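Local atomic coordinates of putative O-acetylhomoserine (Thiol)-lyase (Campylobacter jejuni, PDB entry 4OC9), a protein that probably uses pyridoxal 5'-phosphate to make homocysteine from O-acetylhomoserine and sulfide, as a member of the trans-sulfuration enzyme family. Residues S98-A103 / N145-F150; N94-G99 / F123-R128; Y90-L95 / V177-N182. All blocks are in the same frame, centred on the assembly; numbering follows the deposited sequence.

Interaction 1 (S98-A103 / N145-F150)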
ATOM      1  N   SER D  98      -6.724 -12.642  35.878  1.00 26.73           N
ATOM      2  CA  SER D  98      -7.714 -12.325  36.887  1.00 30.06           C
ATOM      3  C   SER D  98      -7.237 -12.655  38.334  1.00 30.42           C
ATOM      4  O   SER D  98      -6.730 -13.749  38.630  1.00 32.65           O
ATOM      5  CB  SER D  98      -9.029 -13.041  36.571  1.00 30.40           C
ATOM      6  OG  SER D  98     -10.041 -12.594  37.446  1.00 36.47           O
ATOM      7  N   GLY D  99      -7.416 -11.693  39.228  1.00 27.72           N
ATOM      8  CA  GLY D  99      -7.018 -11.832  40.627  1.00 26.28           C
ATOM      9  C   GLY D  99      -5.637 -11.264  40.928  1.00 24.41           C
ATOM     10  O   GLY D  99      -5.241 -11.150  42.082  1.00 22.54           O
ATOM     11  N   ASP D 100      -4.878 -10.929  39.898  1.00 21.21           N
ATOM     12  CA  ASP D 100      -3.556 -10.382  40.101  1.00 20.68           C
ATOM     13  C   ASP D 100      -3.613  -8.848  40.068  1.00 21.13           C
ATOM     14  O   ASP D 100      -4.657  -8.243  39.808  1.00 19.45           O
ATOM     15  CB  ASP D 100      -2.611 -10.898  39.002  1.00 21.76           C
ATOM     16  CG  ASP D 100      -2.410 -12.417  39.044  1.00 21.96           C
ATOM     17  OD1 ASP D 100      -2.620 -12.999  40.124  1.00 21.89           O
ATOM     18  OD2 ASP D 100      -2.015 -13.002  37.990  1.00 22.41           O
ATOM     19  N   ASN D 101      -2.474  -8.224  40.329  1.00 21.00           N
ATOM     20  CA  ASN D 101      -2.400  -6.787  40.269  1.00 21.74           C
ATOM     21  C   ASN D 101      -1.111  -6.380  39.572  1.00 17.58           C
ATOM     22  O   ASN D 101      -0.175  -7.183  39.427  1.00 13.82           O
ATOM     23  CB  ASN D 101      -2.514  -6.173  41.668  1.00 26.76           C
ATOM     24  CG  ASN D 101      -1.337  -6.477  42.556  1.00 27.65           C
ATOM     25  OD1 ASN D 101      -0.297  -5.843  42.453  1.00 29.33           O
ATOM     26  ND2 ASN D 101      -1.564  -7.315  43.542  1.00 31.96           N
ATOM     27  N   VAL D 102      -1.097  -5.139  39.107  1.00 15.78           N
ATOM     28  CA  VAL D 102       0.069  -4.601  38.431  1.00 15.75           C
ATOM     29  C   VAL D 102       0.313  -3.239  39.006  1.00 14.93           C
ATOM     30  O   VAL D 102      -0.633  -2.510  39.315  1.00 14.87           O
ATOM     31  CB  VAL D 102      -0.093  -4.478  36.883  1.00 15.72           C
ATOM     32  CG1 VAL D 102      -0.321  -5.850  36.252  1.00 16.50           C
ATOM     33  CG2 VAL D 102      -1.250  -3.551  36.513  1.00 16.23           C
ATOM     34  N   ALA D 103       1.591  -2.886  39.111  1.00 14.09           N
ATOM     35  CA  ALA D 103       2.005  -1.585  39.624  1.00 13.86           C
ATOM     36  C   ALA D 103       2.310  -0.677  38.430  1.00 15.26           C
ATOM     37  O   ALA D 103       3.052  -1.075  37.516  1.00 13.14           O
ATOM     38  CB  ALA D 103       3.238  -1.720  40.494  1.00 12.80           C
ATOM     39  N   ASN D 145       1.057 -11.073  44.476  1.00 23.13           N
ATOM     40  CA  ASN D 145       0.155 -11.095  43.320  1.00 23.29           C
ATOM     41  C   ASN D 145       0.496 -10.028  42.264  1.00 23.47           C
ATOM     42  O   ASN D 145      -0.114  -9.987  41.188  1.00 26.99           O
ATOM     43  CB  ASN D 145      -1.287 -10.935  43.764  1.00 22.65           C
ATOM     44  CG  ASN D 145      -1.766 -12.100  44.596  1.00 25.93           C
ATOM     45  OD1 ASN D 145      -1.370 -13.259  44.376  1.00 25.55           O
ATOM     46  ND2 ASN D 145      -2.662 -11.810  45.531  1.00 25.72           N
ATOM     47  N   THR D 146       1.463  -9.176  42.589  1.00 22.25           N
ATOM     48  CA  THR D 146       1.916  -8.125  41.700  1.00 20.18           C
ATOM     49  C   THR D 146       2.728  -8.798  40.608  1.00 19.66           C
ATOM     50  O   THR D 146       3.807  -9.362  40.864  1.00 18.36           O
ATOM     51  CB  THR D 146       2.772  -7.084  42.434  1.00 19.73           C
ATOM     52  OG1 THR D 146       2.007  -6.482  43.488  1.00 19.85           O
ATOM     53  CG2 THR D 146       3.238  -5.994  41.444  1.00 20.30           C
ATOM     54  N   LYS D 147       2.244  -8.709  39.376  1.00 20.13           N
ATOM     55  CA  LYS D 147       2.943  -9.354  38.243  1.00 23.08           C
ATOM     56  C   LYS D 147       3.771  -8.456  37.306  1.00 23.03           C
ATOM     57  O   LYS D 147       4.531  -8.958  36.476  1.00 21.80           O
ATOM     58  CB  LYS D 147       1.907 -10.067  37.397  1.00 22.65           C
ATOM     59  CG  LYS D 147       1.018 -10.981  38.198  1.00 23.39           C
ATOM     60  CD  LYS D 147       1.804 -11.985  39.014  1.00 27.21           C
ATOM     61  CE  LYS D 147       0.854 -12.986  39.642  1.00 33.03           C
ATOM     62  NZ  LYS D 147       1.618 -13.867  40.545  1.00 37.09           N
ATOM     63  N   ALA D 148       3.601  -7.139  37.416  1.00 22.20           N
ATOM     64  CA  ALA D 148       4.352  -6.227  36.560  1.00 20.96           C
ATOM     65  C   ALA D 148       4.466  -4.826  37.152  1.00 20.32           C
ATOM     66  O   ALA D 148       3.612  -4.380  37.932  1.00 20.17           O
ATOM     67  CB  ALA D 148       3.718  -6.154  35.181  1.00 21.87           C
ATOM     68  N   ILE D 149       5.566  -4.176  36.794  1.00 20.11           N
ATOM     69  CA  ILE D 149       5.898  -2.806  37.213  1.00 19.81           C
ATOM     70  C   ILE D 149       6.030  -2.034  35.890  1.00 21.15           C
ATOM     71  O   ILE D 149       6.967  -2.279  35.116  1.00 18.06           O
ATOM     72  CB  ILE D 149       7.169  -2.758  38.038  1.00 19.47           C
ATOM     73  CG1 ILE D 149       6.939  -3.522  39.361  1.00 20.41           C
ATOM     74  CG2 ILE D 149       7.514  -1.316  38.313  1.00 20.03           C
ATOM     75  CD1 ILE D 149       8.156  -3.659  40.253  1.00 21.12           C
ATOM     76  N   PHE D 150       5.055  -1.151  35.638  1.00 19.57           N
ATOM     77  CA  PHE D 150       4.989  -0.395  34.409  1.00 20.02           C
ATOM     78  C   PHE D 150       5.272   1.071  34.539  1.00 20.89           C
ATOM     79  O   PHE D 150       4.736   1.728  35.425  1.00 21.06           O
ATOM     80  CB  PHE D 150       3.589  -0.539  33.823  1.00 20.98           C
ATOM     81  CG  PHE D 150       3.446   0.053  32.447  1.00 20.53           C
ATOM     82  CD1 PHE D 150       3.136   1.390  32.278  1.00 20.90           C
ATOM     83  CD2 PHE D 150       3.611  -0.741  31.322  1.00 20.55           C
ATOM     84  CE1 PHE D 150       3.027   1.931  31.017  1.00 18.39           C
ATOM     85  CE2 PHE D 150       3.499  -0.196  30.055  1.00 19.57           C
ATOM     86  CZ  PHE D 150       3.213   1.143  29.907  1.00 17.49           C
TER
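N101 and T146 meet through both backbone and side chain where two parallel strands run side by side. Four backbone hydrogen bonds join the segments. N101 is held twice: its N donates to N145 O at 3.1 Å, and its O accepts from K147 N at 2.9 Å. A103 repeats the arrangement two residues on, its N reaching A148 O at 2.8 Å and its O receiving F150 N at 2.7 Å. Between these two anchors one strand spends two residues and the other three. The surplus residue is taken up by a beta bulge around K147, whose psi of -13° departs from the extended form. Both strands belong to the largely parallel seven-stranded sheet of the large domain in fold type I PLP enzymes, where strand 101-105 lies between 146-152 and 126-130.

The polar side-chain contact lies on the sheet face that also carries A103 and I149. T146 OG1 donates to N101 OD1 at 2.6 Å, in the carbonyl plane and on a lone pair. N101 reaches it from a crowded rotamer, CG lying between its own N and carbonyl carbon (chi1 67°). D143 secures both partners, its N bonding T146 OG1 and its OD1 taking N101 ND2.

The charged pair is looser. K147 and D100 cross obliquely, and the methylene CE of K147, not its ammonium, rests 3.3 Å from D100 OD2. K147 NZ stays 4.3 Å from D100 OD1, too far for a salt bridge, and bonds R234 O; D100 OD2 receives S97 N. The nearby opposite charges may still attract one another.

Apolar contact is thin: V102 CG1 approaches A148 CB, and A103 CB faces I149 CG1, both beyond 4 Å. On the V102 side, I116 of helix 110-119 covers V102 and F150.

Interaction 2 (N94-G99 / F123-R128)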
ATOM      1  N   ASN D  94       0.143 -10.738  29.483  1.00 15.74           N
ATOM      2  CA  ASN D  94       1.000 -11.893  29.303  1.00 16.50           C
ATOM      3  C   ASN D  94       1.630 -12.230  30.645  1.00 19.36           C
ATOM      4  O   ASN D  94       2.244 -13.285  30.809  1.00 18.41           O
ATOM      5  CB  ASN D  94       2.128 -11.607  28.317  1.00 17.16           C
ATOM      6  CG  ASN D  94       2.764 -12.875  27.785  1.00 17.28           C
ATOM      7  OD1 ASN D  94       2.086 -13.897  27.622  1.00 16.78           O
ATOM      8  ND2 ASN D  94       4.015 -12.792  27.398  1.00 17.42           N
ATOM      9  N   LEU D  95       1.504 -11.295  31.586  1.00 21.84           N
ATOM     10  CA  LEU D  95       2.053 -11.415  32.933  1.00 22.61           C
ATOM     11  C   LEU D  95       1.013 -11.530  34.047  1.00 22.19           C
ATOM     12  O   LEU D  95       1.232 -12.267  35.004  1.00 21.41           O
ATOM     13  CB  LEU D  95       2.919 -10.195  33.230  1.00 23.77           C
ATOM     14  CG  LEU D  95       4.140 -10.002  32.331  1.00 24.73           C
ATOM     15  CD1 LEU D  95       4.803  -8.664  32.589  1.00 23.67           C
ATOM     16  CD2 LEU D  95       5.117 -11.155  32.504  1.00 25.66           C
ATOM     17  N   ALA D  96      -0.105 -10.824  33.907  1.00 20.68           N
ATOM     18  CA  ALA D  96      -1.159 -10.853  34.909  1.00 21.23           C
ATOM     19  C   ALA D  96      -2.479 -11.373  34.358  1.00 26.61           C
ATOM     20  O   ALA D  96      -2.832 -11.144  33.196  1.00 24.72           O
ATOM     21  CB  ALA D  96      -1.374  -9.465  35.465  1.00 19.45           C
ATOM     22  N   SER D  97      -3.204 -12.080  35.221  1.00 28.99           N
ATOM     23  CA  SER D  97      -4.506 -12.642  34.888  1.00 30.36           C
ATOM     24  C   SER D  97      -5.461 -12.279  36.024  1.00 30.21           C
ATOM     25  O   SER D  97      -5.051 -11.671  37.022  1.00 30.93           O
ATOM     26  CB  SER D  97      -4.424 -14.149  34.645  1.00 33.95           C
ATOM     27  OG  SER D  97      -3.892 -14.806  35.776  1.00 39.64           O
ATOM     28  N   SER D  98      -6.724 -12.642  35.878  1.00 26.73           N
ATOM     29  CA  SER D  98      -7.714 -12.325  36.887  1.00 30.06           C
ATOM     30  C   SER D  98      -7.237 -12.655  38.334  1.00 30.42           C
ATOM     31  O   SER D  98      -6.730 -13.749  38.630  1.00 32.65           O
ATOM     32  CB  SER D  98      -9.029 -13.041  36.571  1.00 30.40           C
ATOM     33  OG  SER D  98     -10.041 -12.594  37.446  1.00 36.47           O
ATOM     34  N   GLY D  99      -7.416 -11.693  39.228  1.00 27.72           N
ATOM     35  CA  GLY D  99      -7.018 -11.832  40.627  1.00 26.28           C
ATOM     36  C   GLY D  99      -5.637 -11.264  40.928  1.00 24.41           C
ATOM     37  O   GLY D  99      -5.241 -11.150  42.082  1.00 22.54           O
ATOM     38  N   PHE D 123     -11.337  -7.389  33.437  1.00 17.06           N
ATOM     39  CA  PHE D 123     -10.755  -8.710  33.331  1.00 18.07           C
ATOM     40  C   PHE D 123     -10.223  -9.212  34.694  1.00 18.83           C
ATOM     41  O   PHE D 123      -9.447 -10.174  34.746  1.00 17.90           O
ATOM     42  CB  PHE D 123      -9.649  -8.759  32.266  1.00 17.51           C
ATOM     43  CG  PHE D 123     -10.044  -8.153  30.934  1.00 17.68           C
ATOM     44  CD1 PHE D 123     -11.275  -8.415  30.362  1.00 17.07           C
ATOM     45  CD2 PHE D 123      -9.093  -7.495  30.166  1.00 17.06           C
ATOM     46  CE1 PHE D 123     -11.617  -7.884  29.123  1.00 19.96           C
ATOM     47  CE2 PHE D 123      -9.419  -6.965  28.915  1.00 17.83           C
ATOM     48  CZ  PHE D 123     -10.676  -7.163  28.382  1.00 17.98           C
ATOM     49  N   GLY D 124     -10.651  -8.553  35.766  1.00 17.56           N
ATOM     50  CA  GLY D 124     -10.251  -8.919  37.110  1.00 19.39           C
ATOM     51  C   GLY D 124      -8.807  -8.644  37.433  1.00 21.10           C
ATOM     52  O   GLY D 124      -8.201  -9.343  38.256  1.00 19.97           O
ATOM     53  N   ILE D 125      -8.247  -7.629  36.776  1.00 21.22           N
ATOM     54  CA  ILE D 125      -6.858  -7.241  36.979  1.00 19.65           C
ATOM     55  C   ILE D 125      -6.824  -5.889  37.675  1.00 22.13           C
ATOM     56  O   ILE D 125      -7.253  -4.863  37.125  1.00 24.75           O
ATOM     57  CB  ILE D 125      -6.069  -7.232  35.669  1.00 19.66           C
ATOM     58  CG1 ILE D 125      -6.035  -8.657  35.093  1.00 20.55           C
ATOM     59  CG2 ILE D 125      -4.654  -6.738  35.909  1.00 17.48           C
ATOM     60  CD1 ILE D 125      -5.386  -8.788  33.722  1.00 19.72           C
ATOM     61  N   GLU D 126      -6.318  -5.914  38.901  1.00 20.15           N
ATOM     62  CA  GLU D 126      -6.225  -4.738  39.739  1.00 22.55           C
ATOM     63  C   GLU D 126      -5.020  -3.886  39.388  1.00 23.62           C
ATOM     64  O   GLU D 126      -3.939  -4.410  39.101  1.00 24.00           O
ATOM     65  CB  GLU D 126      -6.111  -5.181  41.215  1.00 24.74           C
ATOM     66  CG  GLU D 126      -5.985  -4.043  42.222  1.00 28.47           C
ATOM     67  CD  GLU D 126      -5.800  -4.508  43.679  1.00 31.05           C
ATOM     68  OE1 GLU D 126      -5.980  -5.715  43.954  1.00 28.61           O
ATOM     69  OE2 GLU D 126      -5.471  -3.652  44.550  1.00 30.03           O
ATOM     70  N   ALA D 127      -5.198  -2.574  39.454  1.00 22.81           N
ATOM     71  CA  ALA D 127      -4.119  -1.640  39.170  1.00 23.83           C
ATOM     72  C   ALA D 127      -3.761  -0.841  40.427  1.00 25.34           C
ATOM     73  O   ALA D 127      -4.648  -0.370  41.138  1.00 26.47           O
ATOM     74  CB  ALA D 127      -4.505  -0.691  38.057  1.00 22.93           C
ATOM     75  N   ARG D 128      -2.460  -0.710  40.684  1.00 26.05           N
ATOM     76  CA  ARG D 128      -1.941   0.025  41.842  1.00 29.53           C
ATOM     77  C   ARG D 128      -0.913   1.066  41.416  1.00 26.15           C
ATOM     78  O   ARG D 128       0.201   0.732  41.061  1.00 22.88           O
ATOM     79  CB  ARG D 128      -1.302  -0.932  42.862  1.00 31.74           C
ATOM     80  CG  ARG D 128      -2.274  -1.963  43.418  1.00 34.20           C
ATOM     81  CD  ARG D 128      -1.586  -2.908  44.380  1.00 36.90           C
ATOM     82  NE  ARG D 128      -2.498  -3.950  44.857  1.00 40.96           N
ATOM     83  CZ  ARG D 128      -2.139  -4.943  45.664  1.00 41.72           C
ATOM     84  NH1 ARG D 128      -0.881  -5.044  46.092  1.00 46.56           N
ATOM     85  NH2 ARG D 128      -3.031  -5.843  46.032  1.00 41.56           N
TER
HETATM   86  O   HOH W   1      -4.318  -8.650  43.384  1.00 19.32           O
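G99 and G124 tie the loop after helix 84-93 to the loop leading into strand 126-130 with one direct hydrogen bond, from G99 N to G124 O at 2.7 Å. It is nearly straight at the hydrogen (166°), and the donor is tilted about 21° from the carbonyl plane. The same oxygen also receives a CA-H...O contact from S98 CA at 3.3 Å, so two adjacent residues of the loop converge on one acceptor.

The close-fitting part surrounds this point. S98 CB sits 3.4 Å from F123 O, and S98 OG, anti to its own N (chi1 -172°), lies 3.7 Å from G124 CA; with no side chain on G124, the hydroxyl can come up against bare backbone. Further in, I125 reaches back to the loop. Its CG1 lies against the S97 carbonyl oxygen, while CD1, at the end of an extended chain, touches A96 O at 3.5 Å. I125 CG2 meets A96 CB more distantly, which carries the buried, apolar end of the contact into the fold.

Towards solvent the join loosens. G99, exposed and with a positive phi, is linked onward through water: the water donates to G99 O at 3.0 Å and only weakly to E126 OE1. E126 is held from its other oxygen, since R128 NE forms a salt bridge with OE2 at 3.0 Å, approaching from above the carboxylate plane, and D143 forms a salt bridge with NH1 of the same guanidinium.

F123 turns its ring away to stack on F123 of the second subunit, which places the contact beside a subunit interface. Within the chain, A96 leans on V102 of strand 101-105 and K147 of strand 146-152, and strand 126-130 forms the edge of the sheet as counted within this chain, next to 101-105.

Interaction 3 (Y90-L95 / V177-N182)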
ATOM      1  N   TYR D  90      -1.089  -6.348  25.680  1.00 15.15           N
ATOM      2  CA  TYR D  90      -0.451  -7.660  25.533  1.00 14.82           C
ATOM      3  C   TYR D  90       0.674  -7.904  26.530  1.00 14.74           C
ATOM      4  O   TYR D  90       0.809  -9.009  27.034  1.00 14.89           O
ATOM      5  CB  TYR D  90       0.038  -7.823  24.087  1.00 14.93           C
ATOM      6  CG  TYR D  90      -1.020  -8.311  23.121  1.00 14.61           C
ATOM      7  CD1 TYR D  90      -2.352  -7.938  23.262  1.00 14.86           C
ATOM      8  CD2 TYR D  90      -0.659  -8.988  21.963  1.00 14.47           C
ATOM      9  CE1 TYR D  90      -3.314  -8.372  22.380  1.00 14.50           C
ATOM     10  CE2 TYR D  90      -1.613  -9.401  21.052  1.00 14.12           C
ATOM     11  CZ  TYR D  90      -2.937  -9.082  21.262  1.00 14.28           C
ATOM     12  OH  TYR D  90      -3.897  -9.477  20.360  1.00 13.85           O
ATOM     13  N   ALA D  91       1.459  -6.880  26.833  1.00 14.30           N
ATOM     14  CA  ALA D  91       2.568  -7.034  27.784  1.00 14.12           C
ATOM     15  C   ALA D  91       2.055  -7.303  29.212  1.00 15.28           C
ATOM     16  O   ALA D  91       2.560  -8.186  29.909  1.00 15.05           O
ATOM     17  CB  ALA D  91       3.470  -5.837  27.769  1.00 13.81           C
ATOM     18  N   LEU D  92       1.022  -6.578  29.606  1.00 15.14           N
ATOM     19  CA  LEU D  92       0.426  -6.753  30.915  1.00 16.31           C
ATOM     20  C   LEU D  92      -0.300  -8.110  31.079  1.00 16.32           C
ATOM     21  O   LEU D  92      -0.045  -8.869  32.033  1.00 16.23           O
ATOM     22  CB  LEU D  92      -0.514  -5.580  31.205  1.00 18.00           C
ATOM     23  CG  LEU D  92       0.222  -4.227  31.319  1.00 20.70           C
ATOM     24  CD1 LEU D  92      -0.734  -3.040  31.324  1.00 21.23           C
ATOM     25  CD2 LEU D  92       1.125  -4.194  32.545  1.00 20.46           C
ATOM     26  N   ILE D  93      -1.196  -8.429  30.147  1.00 16.83           N
ATOM     27  CA  ILE D  93      -1.940  -9.703  30.232  1.00 16.65           C
ATOM     28  C   ILE D  93      -1.046 -10.906  30.050  1.00 15.59           C
ATOM     29  O   ILE D  93      -1.434 -11.990  30.450  1.00 16.31           O
ATOM     30  CB  ILE D  93      -3.133  -9.803  29.264  1.00 15.77           C
ATOM     31  CG1 ILE D  93      -2.638  -9.755  27.808  1.00 17.10           C
ATOM     32  CG2 ILE D  93      -4.151  -8.712  29.583  1.00 17.06           C
ATOM     33  CD1 ILE D  93      -3.737  -9.808  26.769  1.00 16.11           C
ATOM     34  N   ASN D  94       0.143 -10.738  29.483  1.00 15.74           N
ATOM     35  CA  ASN D  94       1.000 -11.893  29.303  1.00 16.50           C
ATOM     36  C   ASN D  94       1.630 -12.230  30.645  1.00 19.36           C
ATOM     37  O   ASN D  94       2.244 -13.285  30.809  1.00 18.41           O
ATOM     38  CB  ASN D  94       2.128 -11.607  28.317  1.00 17.16           C
ATOM     39  CG  ASN D  94       2.764 -12.875  27.785  1.00 17.28           C
ATOM     40  OD1 ASN D  94       2.086 -13.897  27.622  1.00 16.78           O
ATOM     41  ND2 ASN D  94       4.015 -12.792  27.398  1.00 17.42           N
ATOM     42  N   LEU D  95       1.504 -11.295  31.586  1.00 21.84           N
ATOM     43  CA  LEU D  95       2.053 -11.415  32.933  1.00 22.61           C
ATOM     44  C   LEU D  95       1.013 -11.530  34.047  1.00 22.19           C
ATOM     45  O   LEU D  95       1.232 -12.267  35.004  1.00 21.41           O
ATOM     46  CB  LEU D  95       2.919 -10.195  33.230  1.00 23.77           C
ATOM     47  CG  LEU D  95       4.140 -10.002  32.331  1.00 24.73           C
ATOM     48  CD1 LEU D  95       4.803  -8.664  32.589  1.00 23.67           C
ATOM     49  CD2 LEU D  95       5.117 -11.155  32.504  1.00 25.66           C
ATOM     50  N   VAL D 177       8.661  -8.794  36.832  1.00 21.79           N
ATOM     51  CA  VAL D 177       8.995  -8.333  35.482  1.00 20.64           C
ATOM     52  C   VAL D 177       8.720  -6.855  35.358  1.00 19.12           C
ATOM     53  O   VAL D 177       7.633  -6.388  35.754  1.00 19.76           O
ATOM     54  CB  VAL D 177       8.138  -9.033  34.421  1.00 23.43           C
ATOM     55  CG1 VAL D 177       8.348  -8.389  33.059  1.00 22.88           C
ATOM     56  CG2 VAL D 177       8.427 -10.529  34.378  1.00 24.57           C
ATOM     57  N   SER D 178       9.725  -6.108  34.896  1.00 16.48           N
ATOM     58  CA  SER D 178       9.587  -4.666  34.714  1.00 15.76           C
ATOM     59  C   SER D 178       9.328  -4.371  33.240  1.00 16.26           C
ATOM     60  O   SER D 178      10.007  -4.915  32.357  1.00 12.30           O
ATOM     61  CB  SER D 178      10.849  -3.925  35.134  1.00 17.43           C
ATOM     62  OG  SER D 178      11.962  -4.297  34.325  1.00 20.52           O
ATOM     63  N   ILE D 179       8.346  -3.504  32.997  1.00 17.21           N
ATOM     64  CA  ILE D 179       7.954  -3.078  31.648  1.00 17.38           C
ATOM     65  C   ILE D 179       8.192  -1.586  31.441  1.00 17.24           C
ATOM     66  O   ILE D 179       7.623  -0.756  32.167  1.00 19.04           O
ATOM     67  CB  ILE D 179       6.448  -3.262  31.383  1.00 18.11           C
ATOM     68  CG1 ILE D 179       6.045  -4.720  31.522  1.00 18.83           C
ATOM     69  CG2 ILE D 179       6.130  -2.784  29.973  1.00 19.37           C
ATOM     70  CD1 ILE D 179       4.543  -4.949  31.456  1.00 19.36           C
ATOM     71  N   CYS D 180       9.033  -1.234  30.467  1.00 15.41           N
ATOM     72  CA  CYS D 180       9.323   0.152  30.165  1.00 13.18           C
ATOM     73  C   CYS D 180       8.818   0.566  28.784  1.00 12.30           C
ATOM     74  O   CYS D 180       9.210  -0.012  27.801  1.00 13.21           O
ATOM     75  CB  CYS D 180      10.836   0.412  30.212  1.00 13.37           C
ATOM     76  SG  CYS D 180      11.328   2.118  29.801  1.00 12.77           S
ATOM     77  N   ASP D 181       8.005   1.612  28.739  1.00 11.82           N
ATOM     78  CA  ASP D 181       7.481   2.175  27.517  1.00 11.92           C
ATOM     79  C   ASP D 181       8.535   3.214  27.122  1.00 12.09           C
ATOM     80  O   ASP D 181       8.641   4.291  27.721  1.00 13.19           O
ATOM     81  CB  ASP D 181       6.109   2.771  27.768  1.00 11.88           C
ATOM     82  CG  ASP D 181       5.483   3.384  26.531  1.00 10.77           C
ATOM     83  OD1 ASP D 181       6.216   3.966  25.686  1.00 11.02           O
ATOM     84  OD2 ASP D 181       4.241   3.320  26.427  1.00  9.41           O
ATOM     85  N   ASN D 182       9.321   2.889  26.096  1.00 12.03           N
ATOM     86  CA  ASN D 182      10.428   3.771  25.645  1.00 11.81           C
ATOM     87  C   ASN D 182      10.081   4.526  24.364  1.00 11.61           C
ATOM     88  O   ASN D 182      10.970   4.951  23.616  1.00 10.44           O
ATOM     89  CB  ASN D 182      11.650   2.868  25.396  1.00 11.85           C
ATOM     90  CG  ASN D 182      12.953   3.619  25.362  1.00 12.44           C
ATOM     91  OD1 ASN D 182      13.131   4.549  26.111  1.00 14.85           O
ATOM     92  ND2 ASN D 182      13.905   3.166  24.551  1.00 11.94           N
TER
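L95 N donates to L92 O at 2.9 Å, a backbone bond where helix 84-93 passes into the loop; it joins two leucines that both touch strand 177-181, L95 pointing at it and L92 reaching it with its tip. Between the segments the contact is wholly hydrocarbon, and I179 is its hub. Its side chain is stretched out, CG1 anti to the carbonyl carbon (chi1 -60°) and CD1 extended beyond it, and that single methyl meets three residues of 90-95: L92 CD2 at 3.7 Å, A91 CB at 3.9 Å and L95 CD1, also at 3.9 Å.

L95 is shared. Its forked end meets the fork of V177 branch to branch, CD1 against V177 CG1 at 3.6 Å and CD2 against V177 CG2 at 3.9 Å, the two side chains crossing at a slant. CD1 thus lies against both V177 and I179.

This is helix-on-sheet packing in the large domain of a fold type I PLP enzyme. A91 continues the layer onto V201 of the neighbouring strand 199-203, and L95 onto A148 of strand 146-152, while helix 257-270 covers I93 and Y90 on another flank of the helix. The strand runs on to D181, which lies close to N1 of the modified lysine-cofactor residue at position 206. With only aliphatic carbons meeting, cohesion here rests on shape and burial, without directional bonds to fix the helix against the strand.

How the interactions relate
Read from the N terminus, the three contacts leave one continuous run, 90-103, in staggered order. Helix 84-93 comes first, and interaction 3 closes the longest loop by carrying its end to strand 177-181. From the following loop, interaction 2 closes the shortest, returning at 123-128. Interaction 1 then starts from the shared S98 and G99 and closes at 145-150, nested inside the loop of interaction 3. Strand 101-105 lies between 126-130 and 146-152, with V102 bonded to E126 and R128. Strand 146-152 bonds onward through I149 to V177 and I179, so the contacts span four adjacent parallel strands and the helix that packs on 177-181.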